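Local coordinates for toxin-like protein (Paenibacillus larvae subsp. larvae BRL-230010, PDB 5DZQ) that is a C3-like mono-ADP-ribosyltransferase toxin, C3larvin, which probably transfers ADP-ribose from NAD+ to a target protein, at residues V93-D98 with G137-S142; A164-V169 with L181-N186. All coordinates share one frame; numbering follows the deposited sequence.

Contact 1 of 2, residues V93-D98 with G137-S142; sequences VYRGDD and GYLSTS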
ATOM      1  N   VAL B  93       5.519  -6.525  17.334  1.00 30.23           N
ATOM      2  CA  VAL B  93       5.519  -6.184  15.919  1.00 28.39           C
ATOM      3  C   VAL B  93       5.094  -4.736  15.761  1.00 31.02           C
ATOM      4  O   VAL B  93       4.699  -4.096  16.736  1.00 33.00           O
ATOM      5  CB  VAL B  93       4.594  -7.108  15.109  1.00 33.11           C
ATOM      6  CG1 VAL B  93       5.121  -8.541  15.168  1.00 35.39           C
ATOM      7  CG2 VAL B  93       3.169  -7.040  15.653  1.00 31.33           C
ATOM      8  N   TYR B  94       5.189  -4.211  14.541  1.00 26.76           N
ATOM      9  CA  TYR B  94       4.837  -2.814  14.312  1.00 26.72           C
ATOM     10  C   TYR B  94       4.205  -2.568  12.951  1.00 30.41           C
ATOM     11  O   TYR B  94       4.342  -3.390  12.037  1.00 29.19           O
ATOM     12  CB  TYR B  94       6.071  -1.920  14.468  1.00 26.94           C
ATOM     13  CG  TYR B  94       7.045  -1.946  13.318  1.00 28.25           C
ATOM     14  CD1 TYR B  94       8.058  -2.896  13.255  1.00 26.91           C
ATOM     15  CD2 TYR B  94       6.972  -1.000  12.309  1.00 27.66           C
ATOM     16  CE1 TYR B  94       8.957  -2.902  12.195  1.00 26.00           C
ATOM     17  CE2 TYR B  94       7.859  -1.005  11.261  1.00 26.45           C
ATOM     18  CZ  TYR B  94       8.847  -1.954  11.214  1.00 27.03           C
ATOM     19  OH  TYR B  94       9.739  -1.935  10.173  1.00 28.27           O
ATOM     20  N   ARG B  95       3.539  -1.414  12.852  1.00 30.66           N
ATOM     21  CA  ARG B  95       2.829  -0.919  11.657  1.00 38.89           C
ATOM     22  C   ARG B  95       3.013   0.572  11.541  1.00 31.38           C
ATOM     23  O   ARG B  95       2.776   1.279  12.512  1.00 29.28           O
ATOM     24  CB  ARG B  95       1.317  -1.155  11.754  1.00 43.38           C
ATOM     25  CG  ARG B  95       0.801  -2.475  11.308  1.00 52.12           C
ATOM     26  CD  ARG B  95      -0.680  -2.327  11.002  1.00 40.88           C
ATOM     27  NE  ARG B  95      -0.890  -1.282  10.000  1.00 39.07           N
ATOM     28  CZ  ARG B  95      -0.754  -1.469   8.688  1.00 46.12           C
ATOM     29  NH1 ARG B  95      -0.413  -2.664   8.212  1.00 45.29           N
ATOM     30  NH2 ARG B  95      -0.952  -0.460   7.849  1.00 44.01           N
ATOM     31  N   GLY B  96       3.367   1.073  10.363  1.00 27.54           N
ATOM     32  CA  GLY B  96       3.269   2.502  10.110  1.00 29.66           C
ATOM     33  C   GLY B  96       1.905   2.794   9.501  1.00 39.81           C
ATOM     34  O   GLY B  96       1.310   1.921   8.873  1.00 36.98           O
ATOM     35  N   ASP B  97       1.389   4.001   9.696  1.00 37.41           N
ATOM     36  CA  ASP B  97       0.129   4.383   9.054  1.00 35.62           C
ATOM     37  C   ASP B  97       0.140   5.880   8.800  1.00 36.41           C
ATOM     38  O   ASP B  97       0.875   6.621   9.458  1.00 35.45           O
ATOM     39  CB  ASP B  97      -1.084   3.996   9.920  1.00 36.40           C
ATOM     40  CG  ASP B  97      -1.427   2.511   9.843  1.00 46.71           C
ATOM     41  OD1 ASP B  97      -1.875   2.052   8.759  1.00 42.08           O
ATOM     42  OD2 ASP B  97      -1.264   1.802  10.868  1.00 39.42           O
ATOM     43  N   ASP B  98      -0.655   6.342   7.835  1.00 34.58           N
ATOM     44  CA  ASP B  98      -0.849   7.773   7.708  1.00 35.53           C
ATOM     45  C   ASP B  98      -2.008   8.172   8.611  1.00 36.53           C
ATOM     46  O   ASP B  98      -2.651   7.322   9.229  1.00 41.50           O
ATOM     47  CB  ASP B  98      -1.086   8.196   6.248  1.00 51.37           C
ATOM     48  CG  ASP B  98      -2.248   7.470   5.591  1.00 62.90           C
ATOM     49  OD1 ASP B  98      -3.326   7.349   6.212  1.00 63.39           O
ATOM     50  OD2 ASP B  98      -2.081   7.034   4.429  1.00 68.28           O
ATOM     51  N   GLY B 137     -10.063  -5.206   8.961  1.00 30.97           N
ATOM     52  CA  GLY B 137      -9.303  -5.924   7.961  1.00 32.04           C
ATOM     53  C   GLY B 137      -8.373  -6.929   8.621  1.00 29.58           C
ATOM     54  O   GLY B 137      -8.299  -6.996   9.843  1.00 30.69           O
ATOM     55  N   TYR B 138      -7.690  -7.727   7.807  1.00 30.69           N
ATOM     56  CA  TYR B 138      -6.596  -8.560   8.299  1.00 28.83           C
ATOM     57  C   TYR B 138      -5.485  -7.617   8.725  1.00 31.30           C
ATOM     58  O   TYR B 138      -5.356  -6.522   8.183  1.00 27.41           O
ATOM     59  CB  TYR B 138      -6.103  -9.531   7.230  1.00 30.86           C
ATOM     60  CG  TYR B 138      -7.125 -10.595   6.883  1.00 25.20           C
ATOM     61  CD1 TYR B 138      -7.250 -11.747   7.658  1.00 31.68           C
ATOM     62  CD2 TYR B 138      -7.986 -10.424   5.817  1.00 27.32           C
ATOM     63  CE1 TYR B 138      -8.207 -12.722   7.353  1.00 29.31           C
ATOM     64  CE2 TYR B 138      -8.931 -11.384   5.507  1.00 28.16           C
ATOM     65  CZ  TYR B 138      -9.045 -12.524   6.279  1.00 30.61           C
ATOM     66  OH  TYR B 138     -10.004 -13.468   5.953  1.00 34.05           O
ATOM     67  N   LEU B 139      -4.686  -8.037   9.689  1.00 27.55           N
ATOM     68  CA  LEU B 139      -3.715  -7.125  10.267  1.00 29.86           C
ATOM     69  C   LEU B 139      -2.287  -7.594   9.974  1.00 25.52           C
ATOM     70  O   LEU B 139      -1.761  -8.473  10.656  1.00 29.84           O
ATOM     71  CB  LEU B 139      -3.968  -7.009  11.766  1.00 37.44           C
ATOM     72  CG  LEU B 139      -3.103  -6.064  12.599  1.00 38.11           C
ATOM     73  CD1 LEU B 139      -3.154  -4.673  12.020  1.00 33.50           C
ATOM     74  CD2 LEU B 139      -3.581  -6.067  14.044  1.00 35.46           C
ATOM     75  N   SER B 140      -1.675  -7.006   8.947  1.00 29.72           N
ATOM     76  CA  SER B 140      -0.288  -7.322   8.601  1.00 29.82           C
ATOM     77  C   SER B 140       0.630  -6.415   9.402  1.00 30.67           C
ATOM     78  O   SER B 140       0.383  -5.211   9.494  1.00 34.31           O
ATOM     79  CB  SER B 140      -0.027  -7.138   7.108  1.00 34.09           C
ATOM     80  OG  SER B 140      -1.012  -7.818   6.351  1.00 40.76           O
ATOM     81  N   THR B 141       1.682  -6.992   9.971  1.00 35.34           N
ATOM     82  CA  THR B 141       2.599  -6.240  10.819  1.00 31.99           C
ATOM     83  C   THR B 141       4.041  -6.581  10.462  1.00 37.89           C
ATOM     84  O   THR B 141       4.313  -7.667   9.953  1.00 32.80           O
ATOM     85  CB  THR B 141       2.355  -6.532  12.292  1.00 31.90           C
ATOM     86  OG1 THR B 141       2.609  -7.920  12.567  1.00 32.34           O
ATOM     87  CG2 THR B 141       0.908  -6.207  12.671  1.00 29.28           C
ATOM     88  N   SER B 142       4.956  -5.646  10.709  1.00 31.86           N
ATOM     89  CA  SER B 142       6.363  -5.870  10.402  1.00 33.89           C
ATOM     90  C   SER B 142       7.118  -6.231  11.677  1.00 35.00           C
ATOM     91  O   SER B 142       6.683  -5.910  12.785  1.00 30.69           O
ATOM     92  CB  SER B 142       6.990  -4.638   9.741  1.00 37.88           C
ATOM     93  OG  SER B 142       6.253  -4.217   8.604  1.00 37.39           O
TER
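The ring of Y94 receives S142 CB over one face, 3.5 Å above the plane and displaced toward the rim on the CE1 and CZ side, as a CH-pi contact. The guanidinium of R95 is engaged along its edge, in its own plane, by S140 O and the carboxylate of D97. In C3-like ADP-ribosyltransferases the strand arginine and the Ser-Thr-Ser motif belong to the R-S-E signature of the NAD-binding cleft. R95 and the run S140 to S142 probably correspond to these elements, and S140 also touches E180, probably the signature glutamate.

The two strands meet at 105° and share a single antiparallel bridge, the hydrogen-bonded pair Y94 and S142. Y94 N donates to S142 O at 2.9 Å and S142 N returns a bond to Y94 O at 2.7 Å. The CB of Y94 points away from the other strand, but chi1 of 76° sets CG between the backbone N and the carbonyl carbon and folds the ring back over S142. Its OH is held by the backbone N of F149.

Beyond the bridge the strands diverge, and R95 spans the gap. R95 CD packs against L139 CD1 at 3.6 Å, and a bend at chi3 (57°) beyond it turns the guanidinium so that NH1 reaches S140 O at 3.0 Å. On another edge NE and NH2 grip D97 side-on, one nitrogen to each oxygen, NH2 reaching OD1 from above the carboxylate plane at 2.8 Å. Bonds from three nitrogens thus fix the rotation of the guanidinium.

On the buried side V93 and T141 cross at about a right angle. T141 OG1 is hydrogen-bonded to L181 O, and the packing beside it is tight, with V93 CG2 lying 3.5 Å from T141 CB.

Contact 2 of 2, residues A164-V169 with L181-N186; sequences AHAGYV and LLLPRN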
ATOM      1  N   ALA B 164      -1.502 -16.943  20.365  1.00 46.87           N
ATOM      2  CA  ALA B 164      -2.432 -16.224  19.486  1.00 45.32           C
ATOM      3  C   ALA B 164      -2.398 -16.784  18.075  1.00 46.59           C
ATOM      4  O   ALA B 164      -1.355 -17.258  17.608  1.00 46.53           O
ATOM      5  CB  ALA B 164      -2.106 -14.735  19.458  1.00 38.40           C
ATOM      6  N   HIS B 165      -3.538 -16.736  17.393  1.00 38.98           N
ATOM      7  CA  HIS B 165      -3.545 -17.020  15.977  1.00 38.37           C
ATOM      8  C   HIS B 165      -2.778 -15.893  15.309  1.00 45.09           C
ATOM      9  O   HIS B 165      -3.086 -14.709  15.493  1.00 44.77           O
ATOM     10  CB  HIS B 165      -4.972 -17.153  15.430  1.00 41.03           C
ATOM     11  CG  HIS B 165      -5.734 -18.300  16.021  1.00 45.32           C
ATOM     12  ND1 HIS B 165      -5.180 -19.553  16.189  1.00 48.15           N
ATOM     13  CD2 HIS B 165      -6.996 -18.382  16.503  1.00 51.36           C
ATOM     14  CE1 HIS B 165      -6.069 -20.356  16.743  1.00 53.52           C
ATOM     15  NE2 HIS B 165      -7.181 -19.670  16.947  1.00 52.44           N
ATOM     16  N   ALA B 166      -1.749 -16.270  14.570  1.00 42.58           N
ATOM     17  CA  ALA B 166      -0.909 -15.314  13.855  1.00 41.28           C
ATOM     18  C   ALA B 166       0.070 -16.130  13.053  1.00 39.92           C
ATOM     19  O   ALA B 166       0.730 -17.011  13.602  1.00 42.55           O
ATOM     20  CB  ALA B 166      -0.173 -14.367  14.820  1.00 40.41           C
ATOM     21  N   GLY B 167       0.156 -15.860  11.756  1.00 40.54           N
ATOM     22  CA  GLY B 167       1.040 -16.623  10.896  1.00 40.20           C
ATOM     23  C   GLY B 167       2.091 -15.756  10.230  1.00 36.76           C
ATOM     24  O   GLY B 167       1.805 -14.633   9.808  1.00 34.54           O
ATOM     25  N   TYR B 168       3.318 -16.265  10.154  1.00 35.69           N
ATOM     26  CA  TYR B 168       4.365 -15.557   9.427  1.00 31.88           C
ATOM     27  C   TYR B 168       4.190 -15.744   7.929  1.00 34.92           C
ATOM     28  O   TYR B 168       3.941 -16.856   7.452  1.00 40.50           O
ATOM     29  CB  TYR B 168       5.742 -16.040   9.869  1.00 40.28           C
ATOM     30  CG  TYR B 168       6.107 -15.596  11.272  1.00 44.80           C
ATOM     31  CD1 TYR B 168       5.700 -16.327  12.385  1.00 47.64           C
ATOM     32  CD2 TYR B 168       6.849 -14.439  11.483  1.00 49.34           C
ATOM     33  CE1 TYR B 168       6.031 -15.918  13.681  1.00 48.53           C
ATOM     34  CE2 TYR B 168       7.190 -14.029  12.769  1.00 46.35           C
ATOM     35  CZ  TYR B 168       6.779 -14.768  13.858  1.00 48.65           C
ATOM     36  OH  TYR B 168       7.116 -14.347  15.126  1.00 48.86           O
ATOM     37  N   VAL B 169       4.321 -14.652   7.186  1.00 31.41           N
ATOM     38  CA  VAL B 169       4.178 -14.685   5.739  1.00 35.41           C
ATOM     39  C   VAL B 169       5.375 -14.039   5.048  1.00 41.07           C
ATOM     40  O   VAL B 169       6.102 -13.256   5.660  1.00 36.78           O
ATOM     41  CB  VAL B 169       2.899 -13.968   5.303  1.00 35.58           C
ATOM     42  CG1 VAL B 169       1.682 -14.649   5.923  1.00 33.35           C
ATOM     43  CG2 VAL B 169       2.954 -12.502   5.714  1.00 35.02           C
ATOM     44  N   LEU B 181       4.206 -10.607  10.016  1.00 27.79           N
ATOM     45  CA  LEU B 181       3.318 -11.405  10.836  1.00 26.74           C
ATOM     46  C   LEU B 181       1.879 -10.993  10.534  1.00 32.18           C
ATOM     47  O   LEU B 181       1.512  -9.814  10.628  1.00 34.86           O
ATOM     48  CB  LEU B 181       3.643 -11.245  12.320  1.00 31.05           C
ATOM     49  CG  LEU B 181       2.848 -12.156  13.263  1.00 36.82           C
ATOM     50  CD1 LEU B 181       3.074 -13.643  12.949  1.00 39.51           C
ATOM     51  CD2 LEU B 181       3.180 -11.866  14.715  1.00 36.69           C
ATOM     52  N   LEU B 182       1.068 -11.972  10.153  1.00 28.46           N
ATOM     53  CA  LEU B 182      -0.290 -11.706   9.706  1.00 27.10           C
ATOM     54  C   LEU B 182      -1.269 -12.125  10.781  1.00 31.56           C
ATOM     55  O   LEU B 182      -1.282 -13.276  11.208  1.00 33.62           O
ATOM     56  CB  LEU B 182      -0.586 -12.446   8.397  1.00 27.32           C
ATOM     57  CG  LEU B 182      -2.016 -12.315   7.874  1.00 31.47           C
ATOM     58  CD1 LEU B 182      -2.333 -10.852   7.545  1.00 25.93           C
ATOM     59  CD2 LEU B 182      -2.196 -13.196   6.646  1.00 32.41           C
ATOM     60  N   LEU B 183      -2.085 -11.186  11.236  1.00 33.09           N
ATOM     61  CA  LEU B 183      -3.049 -11.501  12.279  1.00 30.39           C
ATOM     62  C   LEU B 183      -4.448 -11.591  11.681  1.00 27.32           C
ATOM     63  O   LEU B 183      -4.709 -11.007  10.627  1.00 28.76           O
ATOM     64  CB  LEU B 183      -2.996 -10.452  13.401  1.00 32.78           C
ATOM     65  CG  LEU B 183      -2.008 -10.759  14.534  1.00 45.40           C
ATOM     66  CD1 LEU B 183      -0.579 -10.559  14.075  1.00 37.43           C
ATOM     67  CD2 LEU B 183      -2.296  -9.933  15.779  1.00 49.98           C
ATOM     68  N   PRO B 184      -5.352 -12.350  12.342  1.00 30.42           N
ATOM     69  CA  PRO B 184      -6.733 -12.471  11.867  1.00 33.63           C
ATOM     70  C   PRO B 184      -7.439 -11.122  11.684  1.00 32.94           C
ATOM     71  O   PRO B 184      -7.105 -10.123  12.331  1.00 34.04           O
ATOM     72  CB  PRO B 184      -7.423 -13.274  12.985  1.00 35.74           C
ATOM     73  CG  PRO B 184      -6.326 -14.067  13.609  1.00 37.45           C
ATOM     74  CD  PRO B 184      -5.088 -13.210  13.511  1.00 33.79           C
ATOM     75  N   ARG B 185      -8.431 -11.105  10.810  1.00 27.92           N
ATOM     76  CA  ARG B 185      -9.328  -9.967  10.733  1.00 33.57           C
ATOM     77  C   ARG B 185     -10.097  -9.871  12.059  1.00 36.24           C
ATOM     78  O   ARG B 185     -10.144 -10.835  12.833  1.00 32.49           O
ATOM     79  CB  ARG B 185     -10.278 -10.099   9.544  1.00 30.83           C
ATOM     80  CG  ARG B 185     -11.308 -11.206   9.701  1.00 29.80           C
ATOM     81  CD  ARG B 185     -12.110 -11.371   8.431  1.00 35.35           C
ATOM     82  NE  ARG B 185     -13.119 -12.415   8.572  1.00 34.56           N
ATOM     83  CZ  ARG B 185     -14.383 -12.199   8.918  1.00 37.16           C
ATOM     84  NH1 ARG B 185     -14.819 -10.974   9.164  1.00 34.58           N
ATOM     85  NH2 ARG B 185     -15.221 -13.221   9.006  1.00 34.60           N
ATOM     86  N   ASN B 186     -10.665  -8.699  12.327  1.00 34.84           N
ATOM     87  CA  ASN B 186     -11.334  -8.403  13.606  1.00 32.84           C
ATOM     88  C   ASN B 186     -10.449  -8.570  14.841  1.00 35.76           C
ATOM     89  O   ASN B 186     -10.943  -8.852  15.933  1.00 38.33           O
ATOM     90  CB  ASN B 186     -12.597  -9.259  13.763  1.00 37.00           C
ATOM     91  CG  ASN B 186     -13.695  -8.845  12.814  1.00 44.86           C
ATOM     92  OD1 ASN B 186     -13.732  -7.706  12.351  1.00 41.17           O
ATOM     93  ND2 ASN B 186     -14.601  -9.770  12.515  1.00 48.64           N
TER
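L181 holds CG anti to its backbone N (chi1 -174°), and its chi2 of 59° carries CD1 over the centre of the Y168 ring, which Y168 swings to meet it by turning CG anti to its own carbonyl carbon (chi1 -71°). The methyl stands 3.7 Å from the ring centroid, almost on the normal, a CH-pi contact within the antiparallel beta-hairpin of strands 167-170 and 179-183. Y168 and L181 form a non-hydrogen-bonded pair, and both side chains lie on the face that packs against V91 of strand 91-97.

The neighbouring hydrogen-bonded pair joins G167 and L182 through G167 N to L182 O and L182 N to G167 O, the latter at 2.8 Å. L182 points to the other face, where its CB meets V169 CG1 at 4.0 Å; Y47 touches L182 and V44 touches V169, so helix 38-49 covers this side.

Toward the open end of the hairpin, A166 CB touches two leucine methyls, L181 CD1 at 3.8 Å and L183 CD1 at 3.9 Å. L182 O, already bonded to G167 N, also receives a CA-H...O contact from A166.

Past the strand pairing, H165 and P184 continue the packing. H165 CB approaches P184 CG, while the imidazole is held through ND1 by S85 O. P184 CD comes to 3.2 Å from H165 O.

From the N terminus, the helices lead into strand 91-97, an outer strand of the five-stranded mixed sheet. Contact 1 closes the first loop when the chain, after 38 intervening residues that include helix 118-128, returns as strand 139-142. Contact 2 follows in series: after strand 154-160 has joined the mixed sheet, the hairpin of 167-170 and 179-183 closes over 11 residues. The two contacts, 11 Å apart between centres, meet where strands 139-142 and 179-183 pair through L139 with L183 and T141 with L181. Contact 2 forms the hairpin to which strand 139-142 adds as third strand, and contact 1 joins that small sheet to the mixed one.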